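Long-range contacts in amidohydrolase 3 domain-containing protein (Pyrococcus horikoshii, PDB 3IGH), which probably hydrolyses carbon-nitrogen bonds other than peptide bonds, as a metal-dependent member of the amidohydrolase family: residues 267-272 and 373-378; 273-278 and 288-293; 314-319 and 337-342. All coordinates share one frame; numbering follows the deposited sequence. Where two conformers were deposited one is given.

Contact 1: 267-272 and 373-378; sequences GSLGAR and ERVGEE. With SO4 (sulfate ion), chain L.
R374, on helix 371-375, reaches to L269 and G270 in the long loop that follows strand 256-264 of the amidohydrolase TIM barrel, and clamps that loop by its backbone carbonyls. A bend at chi2 (-64°) carries CD of R374 to within 3.3 Å of L269 O. R374 NE donates to L269 O (3.0 Å), the donor tilted out of the carbonyl plane. The bond from R374 NH1 to G270 O (2.9 Å) is straighter, at 163°, lies close to the guanidinium plane and meets a lone pair of the carbonyl. NE adds a weak bond to G270 O. An arginine suits the place because its edge can serve two neighbouring carbonyls.

One face of the guanidinium is covered by R272, whose chain, extended from CG to NE, crosses that of R374 at about a right angle. The two guanidinium groups stack with centres 3.9 Å apart and planes at 24°, which brings NH2 of R272 to 3.5 Å from NH2 of R374. The repulsion expected of two like charges is probably offset by D282, whose OD2 forms a salt bridge with each NH2. The apolar part of the contact is L269 CD2 against V375 CG1, 4.1 Å apart. G376 leaves the helix with positive phi, easy for glycine, and beyond it the backbone N atoms of E377 and E378 hold a sulfate, probably from the crystallisation liquor.

L269 also packs on I371 of the helix, on W370 just before it, and on I316 beyond strand 310-315, which wedges the loop between the helix and the barrel.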
loop_
_atom_site.group_PDB
_atom_site.type_symbol
_atom_site.label_atom_id
_atom_site.label_comp_id
_atom_site.label_asym_id
_atom_site.label_seq_id
_atom_site.Cartn_x
_atom_site.Cartn_y
_atom_site.Cartn_z
ATOM N N GLY A 267 7.184 26.065 18.248
ATOM C CA GLY A 267 6.813 25.273 19.417
ATOM C C GLY A 267 5.397 25.599 19.843
ATOM O O GLY A 267 4.495 25.728 19.005
ATOM N N SER A 268 5.211 25.791 21.145
ATOM C CA SER A 268 3.874 25.991 21.702
ATOM C C SER A 268 3.777 27.273 22.526
ATOM O O SER A 268 4.786 27.793 23.000
ATOM C CB SER A 268 3.492 24.782 22.565
ATOM O OG SER A 268 4.380 24.644 23.669
ATOM N N LEU A 269 2.556 27.766 22.699
ATOM C CA LEU A 269 2.326 28.967 23.505
ATOM C C LEU A 269 2.605 28.754 24.981
ATOM O O LEU A 269 3.079 29.668 25.642
ATOM C CB LEU A 269 0.920 29.521 23.298
ATOM C CG LEU A 269 0.711 30.155 21.924
ATOM C CD1 LEU A 269 -0.770 30.231 21.625
ATOM C CD2 LEU A 269 1.397 31.530 21.803
ATOM N N GLY A 270 2.329 27.549 25.478
ATOM C CA GLY A 270 2.580 27.205 26.884
ATOM C C GLY A 270 4.022 27.389 27.300
ATOM O O GLY A 270 4.307 28.021 28.315
ATOM N N ALA A 271 4.927 26.862 26.479
ATOM C CA ALA A 271 6.355 26.933 26.739
ATOM C C ALA A 271 6.977 28.230 26.213
ATOM O O ALA A 271 8.179 28.455 26.392
ATOM C CB ALA A 271 7.057 25.715 26.123
ATOM N N ARG A 272 6.149 29.066 25.577
ATOM C CA ARG A 272 6.574 30.312 24.906
ATOM C C ARG A 272 7.579 30.060 23.770
ATOM O O ARG A 272 8.482 30.861 23.528
ATOM C CB ARG A 272 7.090 31.385 25.893
ATOM C CG ARG A 272 6.115 31.711 27.038
ATOM C CD ARG A 272 6.567 32.936 27.830
ATOM N NE ARG A 272 5.696 33.226 28.971
ATOM C CZ ARG A 272 5.786 32.633 30.160
ATOM N NH1 ARG A 272 6.711 31.709 30.384
ATOM N NH2 ARG A 272 4.941 32.961 31.128
ATOM N N GLU A 373 -2.748 35.582 28.948
ATOM C CA GLU A 373 -1.502 36.093 29.532
ATOM C C GLU A 373 -0.338 36.044 28.532
ATOM O O GLU A 373 0.466 36.974 28.469
ATOM C CB GLU A 373 -1.121 35.345 30.809
ATOM C CG GLU A 373 -1.899 35.799 32.040
ATOM C CD GLU A 373 -3.329 35.324 31.998
ATOM O OE1 GLU A 373 -4.238 36.182 32.007
ATOM O OE2 GLU A 373 -3.532 34.093 31.908
ATOM N N ARG A 374 -0.260 34.959 27.758
ATOM C CA ARG A 374 0.778 34.823 26.720
ATOM C C ARG A 374 0.702 35.892 25.627
ATOM O O ARG A 374 1.726 36.476 25.252
ATOM C CB ARG A 374 0.725 33.441 26.060
ATOM C CG ARG A 374 1.011 32.260 26.981
ATOM C CD ARG A 374 2.429 32.268 27.548
ATOM N NE ARG A 374 2.713 31.025 28.275
ATOM C CZ ARG A 374 2.373 30.798 29.545
ATOM N NH1 ARG A 374 2.665 29.635 30.109
ATOM N NH2 ARG A 374 1.740 31.733 30.254
ATOM N N VAL A 375 -0.498 36.135 25.108
ATOM C CA VAL A 375 -0.654 36.968 23.916
ATOM C C VAL A 375 -1.228 38.356 24.172
ATOM O O VAL A 375 -1.166 39.223 23.291
ATOM C CB VAL A 375 -1.464 36.249 22.782
ATOM C CG1 VAL A 375 -0.872 34.871 22.486
ATOM C CG2 VAL A 375 -2.964 36.150 23.123
ATOM N N GLY A 376 -1.787 38.578 25.362
ATOM C CA GLY A 376 -2.374 39.886 25.684
ATOM C C GLY A 376 -3.716 40.145 25.021
ATOM O O GLY A 376 -4.110 39.438 24.081
ATOM N N GLU A 377 -4.399 41.174 25.479
ATOM C CA GLU A 377 -5.692 41.517 24.945
ATOM C C GLU A 377 -5.730 41.980 23.533
ATOM O O GLU A 377 -6.673 41.799 22.836
ATOM C CB GLU A 377 -6.398 42.548 25.796
ATOM C CG GLU A 377 -7.823 42.207 26.052
ATOM C CD GLU A 377 -8.001 41.620 27.414
ATOM O OE1 GLU A 377 -7.009 41.135 27.969
ATOM O OE2 GLU A 377 -9.112 41.678 27.962
ATOM N N GLU A 378 -4.664 42.619 23.133
ATOM C CA GLU A 378 -4.555 43.122 21.764
ATOM C C GLU A 378 -4.453 42.030 20.694
ATOM O O GLU A 378 -4.698 42.299 19.519
ATOM C CB GLU A 378 -3.393 44.116 21.637
ATOM C CG GLU A 378 -3.576 45.410 22.447
ATOM C CD GLU A 378 -4.953 46.044 22.264
ATOM O OE1 GLU A 378 -5.237 46.558 21.159
ATOM O OE2 GLU A 378 -5.748 46.029 23.231
HETATM S S SO4 L . -2.217 43.881 26.061
HETATM O O1 SO4 L . -2.795 43.097 27.150
HETATM O O2 SO4 L . -0.770 43.972 26.243
HETATM O O3 SO4 L . -2.487 43.238 24.785
HETATM O O4 SO4 L . -2.806 45.216 26.051
#

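Contact 2: 273-278 and 288-293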
loop_
_atom_site.group_PDB
_atom_site.type_symbol
_atom_site.label_atom_id
_atom_site.label_comp_id
_atom_site.label_asym_id
_atom_site.label_seq_id
_atom_site.Cartn_x
_atom_site.Cartn_y
_atom_site.Cartn_z
ATOM N N THR A 273 7.393 28.945 23.071
ATOM C CA THR A 273 8.253 28.577 21.952
ATOM C C THR A 273 7.545 28.739 20.609
ATOM O O THR A 273 8.170 28.599 19.550
ATOM C CB THR A 273 8.824 27.155 22.123
ATOM O OG1 THR A 273 7.764 26.248 22.457
ATOM C CG2 THR A 273 9.862 27.135 23.242
ATOM N N ALA A 274 6.251 29.063 20.659
ATOM C CA ALA A 274 5.496 29.427 19.472
ATOM C C ALA A 274 5.999 30.769 18.966
ATOM O O ALA A 274 6.269 31.677 19.761
ATOM C CB ALA A 274 3.995 29.486 19.763
ATOM N N LEU A 275 6.133 30.888 17.649
ATOM C CA LEU A 275 6.804 32.046 17.048
ATOM C C LEU A 275 5.842 33.181 16.726
ATOM O O LEU A 275 4.999 33.066 15.836
ATOM C CB LEU A 275 7.579 31.619 15.790
ATOM C CG LEU A 275 8.466 32.681 15.125
ATOM C CD1 LEU A 275 9.623 33.077 16.043
ATOM C CD2 LEU A 275 8.991 32.137 13.803
ATOM N N LEU A 276 6.004 34.289 17.441
ATOM C CA LEU A 276 5.116 35.444 17.336
ATOM C C LEU A 276 5.785 36.592 16.563
ATOM O O LEU A 276 7.010 36.640 16.488
ATOM C CB LEU A 276 4.744 35.933 18.748
ATOM C CG LEU A 276 4.218 34.933 19.789
ATOM C CD1 LEU A 276 3.762 35.636 21.064
ATOM C CD2 LEU A 276 3.081 34.123 19.211
ATOM N N SER A 277 4.987 37.504 16.004
ATOM C CA SER A 277 5.537 38.675 15.314
ATOM C C SER A 277 5.951 39.804 16.276
ATOM O O SER A 277 6.690 40.714 15.891
ATOM C CB SER A 277 4.573 39.190 14.240
ATOM O OG SER A 277 3.271 39.384 14.760
ATOM N N LYS A 278 5.478 39.736 17.523
ATOM C CA LYS A 278 5.861 40.677 18.593
ATOM C C LYS A 278 6.106 39.858 19.855
ATOM O O LYS A 278 5.567 38.755 19.970
ATOM C CB LYS A 278 4.761 41.712 18.824
ATOM C CG LYS A 278 4.761 42.847 17.821
ATOM C CD LYS A 278 3.619 43.812 18.090
ATOM C CE LYS A 278 3.486 44.843 16.978
ATOM N NZ LYS A 278 2.217 45.620 17.101
ATOM N N GLY A 288 9.558 33.582 20.835
ATOM C CA GLY A 288 9.361 32.180 20.502
ATOM C C GLY A 288 10.526 31.637 19.706
ATOM O O GLY A 288 11.582 32.250 19.652
ATOM N N GLN A 289 10.325 30.498 19.057
ATOM C CA GLN A 289 11.444 29.772 18.488
ATOM C C GLN A 289 11.068 29.037 17.203
ATOM O O GLN A 289 10.195 28.159 17.202
ATOM C CB GLN A 289 11.977 28.807 19.546
ATOM C CG GLN A 289 13.188 28.011 19.158
ATOM C CD GLN A 289 13.552 27.004 20.226
ATOM O OE1 GLN A 289 13.334 25.806 20.061
ATOM N NE2 GLN A 289 14.094 27.489 21.340
ATOM N N LEU A 290 11.737 29.418 16.117
ATOM C CA LEU A 290 11.618 28.748 14.831
ATOM C C LEU A 290 12.394 27.441 14.878
ATOM O O LEU A 290 13.588 27.422 15.201
ATOM C CB LEU A 290 12.133 29.653 13.705
ATOM C CG LEU A 290 11.971 29.206 12.249
ATOM C CD1 LEU A 290 10.514 29.218 11.806
ATOM C CD2 LEU A 290 12.820 30.078 11.334
ATOM N N VAL A 291 11.697 26.350 14.568
ATOM C CA VAL A 291 12.230 24.991 14.665
ATOM C C VAL A 291 13.053 24.621 13.418
ATOM O O VAL A 291 14.085 23.960 13.516
ATOM C CB VAL A 291 11.059 23.960 14.878
ATOM C CG1 VAL A 291 11.536 22.520 14.742
ATOM C CG2 VAL A 291 10.431 24.152 16.249
ATOM N N MET A 292 12.575 25.054 12.256
ATOM C CA MET A 292 13.196 24.729 10.977
ATOM C C MET A 292 13.057 25.958 10.090
ATOM O O MET A 292 12.019 26.612 10.107
ATOM C CB MET A 292 12.470 23.532 10.343
ATOM C CG MET A 292 13.198 22.862 9.175
ATOM S SD MET A 292 12.425 21.315 8.603
ATOM C CE MET A 292 13.228 20.132 9.670
ATOM N N GLU A 293 14.099 26.260 9.313
ATOM C CA GLU A 293 14.089 27.402 8.392
ATOM C C GLU A 293 13.344 27.067 7.107
ATOM O O GLU A 293 13.165 25.890 6.787
ATOM C CB GLU A 293 15.518 27.813 8.040
ATOM C CG GLU A 293 16.356 28.275 9.231
ATOM C CD GLU A 293 16.158 29.740 9.591
ATOM O OE1 GLU A 293 16.758 30.163 10.596
ATOM O OE2 GLU A 293 15.440 30.477 8.876
#
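T273 begins the contact with its carbonyl, which accepts the N-H of Q289 at 2.9 Å from T273 O to Q289 N; the donor stands well above the carbonyl plane, 53° out of it. The hydroxyl of T273 turns to another task, bonding through OG1 to the backbone N of S268. At A274 the small side chain points away from 288-293, while its carbonyl meets G288 in a CA-H...O contact of 3.2 Å between A274 O and G288 CA; Y280 OH is a second partner of this oxygen. Glycine fits here because a CB on residue 288 would fall on A274 O, and at these backbone angles it would also be jammed against the carbonyl O of the preceding residue. The two segments come together within the long loop joining strand 256-264 to helix 294-305 of the barrel. L275 supplies the apolar part of the contact. Its chi1 (-173°) sets CG of L275 anti to the backbone N; from there L275 CD1 lies 4.0 Å from Q289 N and L275 CD2 3.9 Å from L290 CD1. Both leucines also reach helix 318-331, L275 packing on A320 and L290 on V323.

Contact 3: 314-319 and 337-342. With SO4 (sulfate ion), chain B.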
loop_
_atom_site.group_PDB
_atom_site.type_symbol
_atom_site.label_atom_id
_atom_site.label_comp_id
_atom_site.label_asym_id
_atom_site.label_seq_id
_atom_site.Cartn_x
_atom_site.Cartn_y
_atom_site.Cartn_z
ATOM N N HIS A 314 2.902 22.108 11.305
ATOM C CA HIS A 314 2.568 22.692 12.610
ATOM C C HIS A 314 2.933 24.178 12.596
ATOM O O HIS A 314 4.089 24.535 12.344
ATOM C CB HIS A 314 3.375 21.930 13.670
ATOM C CG HIS A 314 3.434 22.575 15.027
ATOM N ND1 HIS A 314 2.998 21.932 16.167
ATOM C CD2 HIS A 314 3.950 23.760 15.443
ATOM C CE1 HIS A 314 3.211 22.703 17.217
ATOM N NE2 HIS A 314 3.776 23.824 16.805
ATOM N N ALA A 315 1.951 25.030 12.876
ATOM C CA ALA A 315 2.187 26.467 13.091
ATOM C C ALA A 315 1.233 26.989 14.162
ATOM O O ALA A 315 0.035 27.083 13.933
ATOM C CB ALA A 315 2.004 27.250 11.794
ATOM N N ILE A 316 1.775 27.325 15.328
ATOM C CA ILE A 316 0.959 27.834 16.432
ATOM C C ILE A 316 0.997 29.373 16.446
ATOM O O ILE A 316 -0.045 30.025 16.392
ATOM C CB ILE A 316 1.376 27.161 17.777
ATOM C CG1 ILE A 316 0.926 25.696 17.753
ATOM C CG2 ILE A 316 0.740 27.861 18.985
ATOM C CD1 ILE A 316 1.200 24.900 19.025
ATOM N N GLY A 317 2.195 29.947 16.479
ATOM C CA GLY A 317 2.346 31.405 16.499
ATOM C C GLY A 317 1.988 32.044 15.171
ATOM O O GLY A 317 1.966 31.371 14.131
ATOM N N ASP A 318 1.698 33.343 15.195
ATOM C CA ASP A 318 1.279 34.029 13.976
ATOM C C ASP A 318 2.428 34.219 12.979
ATOM O O ASP A 318 2.205 34.197 11.768
ATOM C CB ASP A 318 0.593 35.364 14.286
ATOM C CG ASP A 318 1.550 36.406 14.821
ATOM O OD1 ASP A 318 2.146 36.205 15.905
ATOM O OD2 ASP A 318 1.710 37.433 14.139
ATOM N N LYS A 319 3.650 34.382 13.481
ATOM C CA LYS A 319 4.812 34.462 12.582
ATOM C C LYS A 319 5.140 33.089 11.989
ATOM O O LYS A 319 5.534 32.990 10.833
ATOM C CB LYS A 319 6.038 35.050 13.279
ATOM C CG LYS A 319 7.181 35.378 12.325
ATOM C CD LYS A 319 8.335 36.070 13.041
ATOM C CE LYS A 319 9.174 36.851 12.035
ATOM N NZ LYS A 319 10.219 37.676 12.704
ATOM N N ILE A 337 -2.299 23.036 7.431
ATOM C CA ILE A 337 -1.661 23.635 8.590
ATOM C C ILE A 337 -2.312 23.072 9.850
ATOM O O ILE A 337 -3.529 22.962 9.931
ATOM C CB ILE A 337 -1.701 25.181 8.530
ATOM C CG1 ILE A 337 -0.671 25.679 7.516
ATOM C CG2 ILE A 337 -1.408 25.815 9.898
ATOM C CD1 ILE A 337 -1.068 26.959 6.823
ATOM N N GLU A 338 -1.468 22.680 10.802
ATOM C CA GLU A 338 -1.908 22.128 12.070
ATOM C C GLU A 338 -1.891 23.220 13.133
ATOM O O GLU A 338 -0.925 23.992 13.214
ATOM C CB GLU A 338 -0.997 20.974 12.491
ATOM C CG GLU A 338 -0.730 19.951 11.384
ATOM C CD GLU A 338 -2.011 19.417 10.755
ATOM O OE1 GLU A 338 -2.814 18.782 11.468
ATOM O OE2 GLU A 338 -2.215 19.641 9.545
ATOM N N HIS A 339 -2.973 23.254 13.921
ATOM C CA HIS A 339 -3.233 24.193 15.021
ATOM C C HIS A 339 -3.814 25.528 14.563
ATOM O O HIS A 339 -4.976 25.841 14.867
ATOM C CB HIS A 339 -2.002 24.416 15.908
ATOM C CG HIS A 339 -1.530 23.188 16.618
ATOM N ND1 HIS A 339 -1.810 22.942 17.945
ATOM C CD2 HIS A 339 -0.771 22.148 16.195
ATOM C CE1 HIS A 339 -1.261 21.794 18.302
ATOM N NE2 HIS A 339 -0.628 21.291 17.257
ATOM N N ALA A 340 -2.998 26.307 13.848
ATOM C CA ALA A 340 -3.356 27.666 13.403
ATOM C C ALA A 340 -3.924 28.490 14.567
ATOM O O ALA A 340 -4.978 29.122 14.452
ATOM C CB ALA A 340 -4.330 27.617 12.216
ATOM N N SER A 341 -3.207 28.461 15.688
ATOM C CA SER A 341 -3.719 28.952 16.969
ATOM C C SER A 341 -3.868 30.469 17.032
ATOM O O SER A 341 -4.777 30.979 17.685
ATOM C CB SER A 341 -2.814 28.470 18.100
ATOM O OG SER A 341 -2.655 27.055 18.044
ATOM N N LEU A 342 -2.982 31.166 16.331
ATOM C CA LEU A 342 -2.971 32.621 16.263
ATOM C C LEU A 342 -2.930 33.040 14.798
ATOM O O LEU A 342 -1.915 32.836 14.123
ATOM C CB LEU A 342 -1.729 33.164 16.959
ATOM C CG LEU A 342 -1.723 33.508 18.443
ATOM C CD1 LEU A 342 -0.475 34.297 18.732
ATOM C CD2 LEU A 342 -2.917 34.343 18.793
HETATM S S SO4 B . 1.880 18.653 17.270
HETATM O O1 SO4 B . 1.641 17.251 16.992
HETATM O O2 SO4 B . 0.917 19.110 18.260
HETATM O O3 SO4 B . 3.215 18.808 17.829
HETATM O O4 SO4 B . 1.712 19.427 16.034
HETATM O O HOH W 1 -1.227 30.175 13.614
#
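CG of H314 stands anti to the backbone N (chi1 166°) and CG of H339 anti to the carbonyl carbon (chi1 -63°), and both rings present a nitrogen to one sulfate. ND1 of H314 donates to sulfate O4 (2.8 Å) almost straight, and NE2 of H339 donates to O2 (2.9 Å), with a weak second bond to O4. The rings meet obliquely, centroids 4.9 Å apart. I316 lies over one face of the H339 ring, its CD1 4.0 Å from the centroid in a CH-pi contact, while its CG2 packs on S341. An alanine in place of H339 removes NE2 and the ring; the sulfate, still bonded by H314, would probably be held less firmly, and a gap is likely to open beside I316 CD1.

The backbones pair in parallel at H314-E338 and A315-H339, where A315 N donates to E338 O (3.1 Å, 176°). Beyond the corner at E338, A340 N bonds weakly to A315 O. L342 N bonds weakly to I316 O, and a water lies within hydrogen-bonding distance of I316 O and L342 O, bridging the two segments. The small A315 lets CB meet I337 CG2 (4.2 Å) in the interior.

K262 and H67 also bond the sulfate, and H67 is held by E338. Such histidines at or just beyond the ends of barrel strands are consistent with the metal-dependent active site of the amidohydrolase TIM barrel.

Following the chain from its N terminus, the loop after strand 256-264 opens contact 1 at 267-272 and runs straight into 273-278. Contact 2 closes first, when 288-293 returns just ahead of helix 294-305. The chain then passes through strand 310-315 and helix 318-331, and contact 3 closes at strand 336-337 and the corner beyond it. Contact 1 closes last, on helix 371-375, so its span encloses the other two, which follow one another in series without crossing. The three adjoin: G267 O bonds to H314 NE2, S268 O to T273 N, and S277 OG to D318 OD2, joining the loop to strand 310-315 and to the start of helix 318-331.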